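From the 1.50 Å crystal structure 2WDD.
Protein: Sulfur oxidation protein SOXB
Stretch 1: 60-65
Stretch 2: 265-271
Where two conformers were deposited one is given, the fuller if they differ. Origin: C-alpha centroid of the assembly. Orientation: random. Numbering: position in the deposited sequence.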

# COMPACT_ATOMS: atom_id res chain seq x y z
N GLY A 60 -12.60 5.17 -14.94
CA GLY A 60 -12.69 6.61 -14.83
C GLY A 60 -12.96 7.16 -13.45
O GLY A 60 -13.17 8.37 -13.29
N ARG A 61 -12.96 6.31 -12.43
CA ARG A 61 -13.20 6.79 -11.08
C ARG A 61 -11.94 6.69 -10.23
O ARG A 61 -11.02 5.92 -10.54
CB ARG A 61 -14.39 6.08 -10.43
CG ARG A 61 -14.12 4.67 -9.92
CD ARG A 61 -15.43 3.89 -9.68
NE ARG A 61 -15.55 3.42 -8.30
CZ ARG A 61 -16.71 3.26 -7.66
NH1 ARG A 61 -16.72 2.81 -6.41
NH2 ARG A 61 -17.85 3.53 -8.27
N PRO A 62 -11.87 7.49 -9.15
CA PRO A 62 -10.71 7.46 -8.26
C PRO A 62 -10.46 6.02 -7.84
O PRO A 62 -11.40 5.28 -7.52
CB PRO A 62 -11.19 8.31 -7.07
CG PRO A 62 -12.06 9.35 -7.74
CD PRO A 62 -12.80 8.58 -8.80
N GLY A 63 -9.20 5.63 -7.89
CA GLY A 63 -8.80 4.26 -7.59
C GLY A 63 -8.46 3.52 -8.88
O GLY A 63 -7.85 2.45 -8.86
N TYR A 64 -8.89 4.08 -10.02
CA TYR A 64 -8.64 3.48 -11.32
C TYR A 64 -8.07 4.48 -12.33
O TYR A 64 -8.10 4.22 -13.54
CB TYR A 64 -9.93 2.86 -11.88
CG TYR A 64 -10.45 1.71 -11.04
CD1 TYR A 64 -9.86 0.45 -11.11
CD2 TYR A 64 -11.48 1.90 -10.12
CE1 TYR A 64 -10.32 -0.60 -10.33
CE2 TYR A 64 -11.96 0.85 -9.36
CZ TYR A 64 -11.36 -0.39 -9.46
OH TYR A 64 -11.83 -1.43 -8.69
N LEU A 65 -7.53 5.58 -11.83
CA LEU A 65 -6.95 6.61 -12.69
C LEU A 65 -5.43 6.51 -12.66
O LEU A 65 -4.82 6.40 -11.59
CB LEU A 65 -7.38 8.01 -12.22
CG LEU A 65 -8.89 8.23 -12.15
CD1 LEU A 65 -9.17 9.50 -11.35
CD2 LEU A 65 -9.47 8.34 -13.55
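Stretch 2, residues 265-271: GMQLDAA

Stretch 2 comes to this contact as the first turns of a helix. Gly265 holds the N-cap position with phi/psi of 110/140, a backbone shape that suits glycine, and from Met266 onward the chain is helical through Ala271 and continues beyond. The register is set by Asp269 N to Gly265 O at 2.9 Å, Ala270 N to Met266 O at 2.9 Å and Ala271 N to Gln267 O at 3.0 Å. Stretch 1 offers no regular element, only a type II beta turn from Arg61 to Tyr64, closed by Tyr64 N to Arg61 O at 2.9 Å. A helix therefore lies against a turn. The nearest CA atoms across the contact, Gly63 CA and Met266 CA, are 7.0 Å apart, which leaves room for side chains to fill the gap.

Met266, Gln267 and Ala270 all direct their CA-to-CB bonds toward the turn, whereas that of Leu268 points away and Asp269 is out of reach. Gln267 is the centre of the contact, covered by the turn more than any other residue here. Its chi1 of -58° and chi2 of -53° are both m, and chi3 is -53°; this folded course sets the amide between the Arg61 side chain and the turn backbone, where both of its ends are used. NE2 donates to Pro62 O at 2.9 Å, with an N-H...O angle of 149°. OE1 accepts from Arg61 NE at 2.9 Å and from Arg61 NH1 at 3.0 Å, a forked pair with angles of 147° and 139°. The two roles fix the amide's orientation: a carbonyl acceptor needs the NH2 end, and a guanidinium needs the oxygen.

Arg61, deposited in two conformers, has in the one given here chi1 p, chi2 t and chi3 off the wells at -122°. Gln267 OE1 lies at the edge of its guanidinium, near the plane, as expected for an acceptor meeting N-H bonds. Ala270, one turn after Met266, brings a methyl to the same group, CB to Arg61 NH1 at 3.9 Å.

Met266 reaches the turn with chi1 t and chi2 t, an extended course, and then bends at chi3 p. Its CE ends 3.8 Å from Pro62 CB, an apolar contact, and 3.6 Å from both Pro62 C and Gly63 N, so the terminal methyl packs on the peptide link as well as on the ring.

Gly63 is demanded twice. At phi/psi of 105/-16 a CB would be jammed against the preceding carbonyl oxygen, and it would also stand 2.2 Å from Gln267 NE2, a clash. The bare CA instead lies 3.7 Å from Gln267 NE2. Tyr64, with chi1 m, starts sideways but its end comes nearer, bringing CE2 to 3.6 Å from Gln267 CD. The rule to read is compact: one buried amide serves both a turn carbonyl and an arginine, and a glycine makes way for it.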

# COMPACT_ATOMS: atom_id res chain seq x y z
N GLY A 265 -9.79 -0.27 2.16
CA GLY A 265 -9.51 -0.13 0.73
C GLY A 265 -10.50 0.92 0.22
O GLY A 265 -11.66 0.92 0.64
N MET A 266 -10.07 1.81 -0.66
CA MET A 266 -10.95 2.89 -1.10
C MET A 266 -12.26 2.52 -1.76
O MET A 266 -13.25 3.22 -1.57
CB MET A 266 -10.20 3.95 -1.90
CG MET A 266 -10.93 5.28 -1.93
SD MET A 266 -9.92 6.59 -2.64
CE MET A 266 -9.77 6.10 -4.35
N GLN A 267 -12.29 1.45 -2.55
CA GLN A 267 -13.53 1.07 -3.22
C GLN A 267 -14.52 0.53 -2.21
O GLN A 267 -15.72 0.81 -2.29
CB GLN A 267 -13.26 0.03 -4.32
CG GLN A 267 -12.26 0.52 -5.37
CD GLN A 267 -12.67 1.86 -5.97
OE1 GLN A 267 -13.79 2.03 -6.44
NE2 GLN A 267 -11.74 2.82 -5.95
N LEU A 268 -14.02 -0.22 -1.23
CA LEU A 268 -14.90 -0.71 -0.18
C LEU A 268 -15.41 0.47 0.65
O LEU A 268 -16.58 0.54 1.02
CB LEU A 268 -14.18 -1.74 0.68
CG LEU A 268 -14.98 -2.33 1.84
CD1 LEU A 268 -16.36 -2.82 1.38
CD2 LEU A 268 -14.17 -3.47 2.47
N ASP A 269 -14.54 1.44 0.92
CA ASP A 269 -14.97 2.63 1.64
C ASP A 269 -16.08 3.34 0.85
O ASP A 269 -17.03 3.85 1.45
CB ASP A 269 -13.80 3.59 1.83
CG ASP A 269 -12.84 3.15 2.91
OD1 ASP A 269 -13.28 2.42 3.84
OD2 ASP A 269 -11.67 3.60 2.88
N ALA A 270 -15.94 3.41 -0.47
CA ALA A 270 -16.96 4.09 -1.28
C ALA A 270 -18.30 3.36 -1.17
O ALA A 270 -19.36 4.00 -1.11
CB ALA A 270 -16.53 4.21 -2.74
N ALA A 271 -18.25 2.04 -1.14
CA ALA A 271 -19.48 1.24 -1.02
C ALA A 271 -20.13 1.50 0.34
O ALA A 271 -21.35 1.64 0.44
CB ALA A 271 -19.17 -0.25 -1.19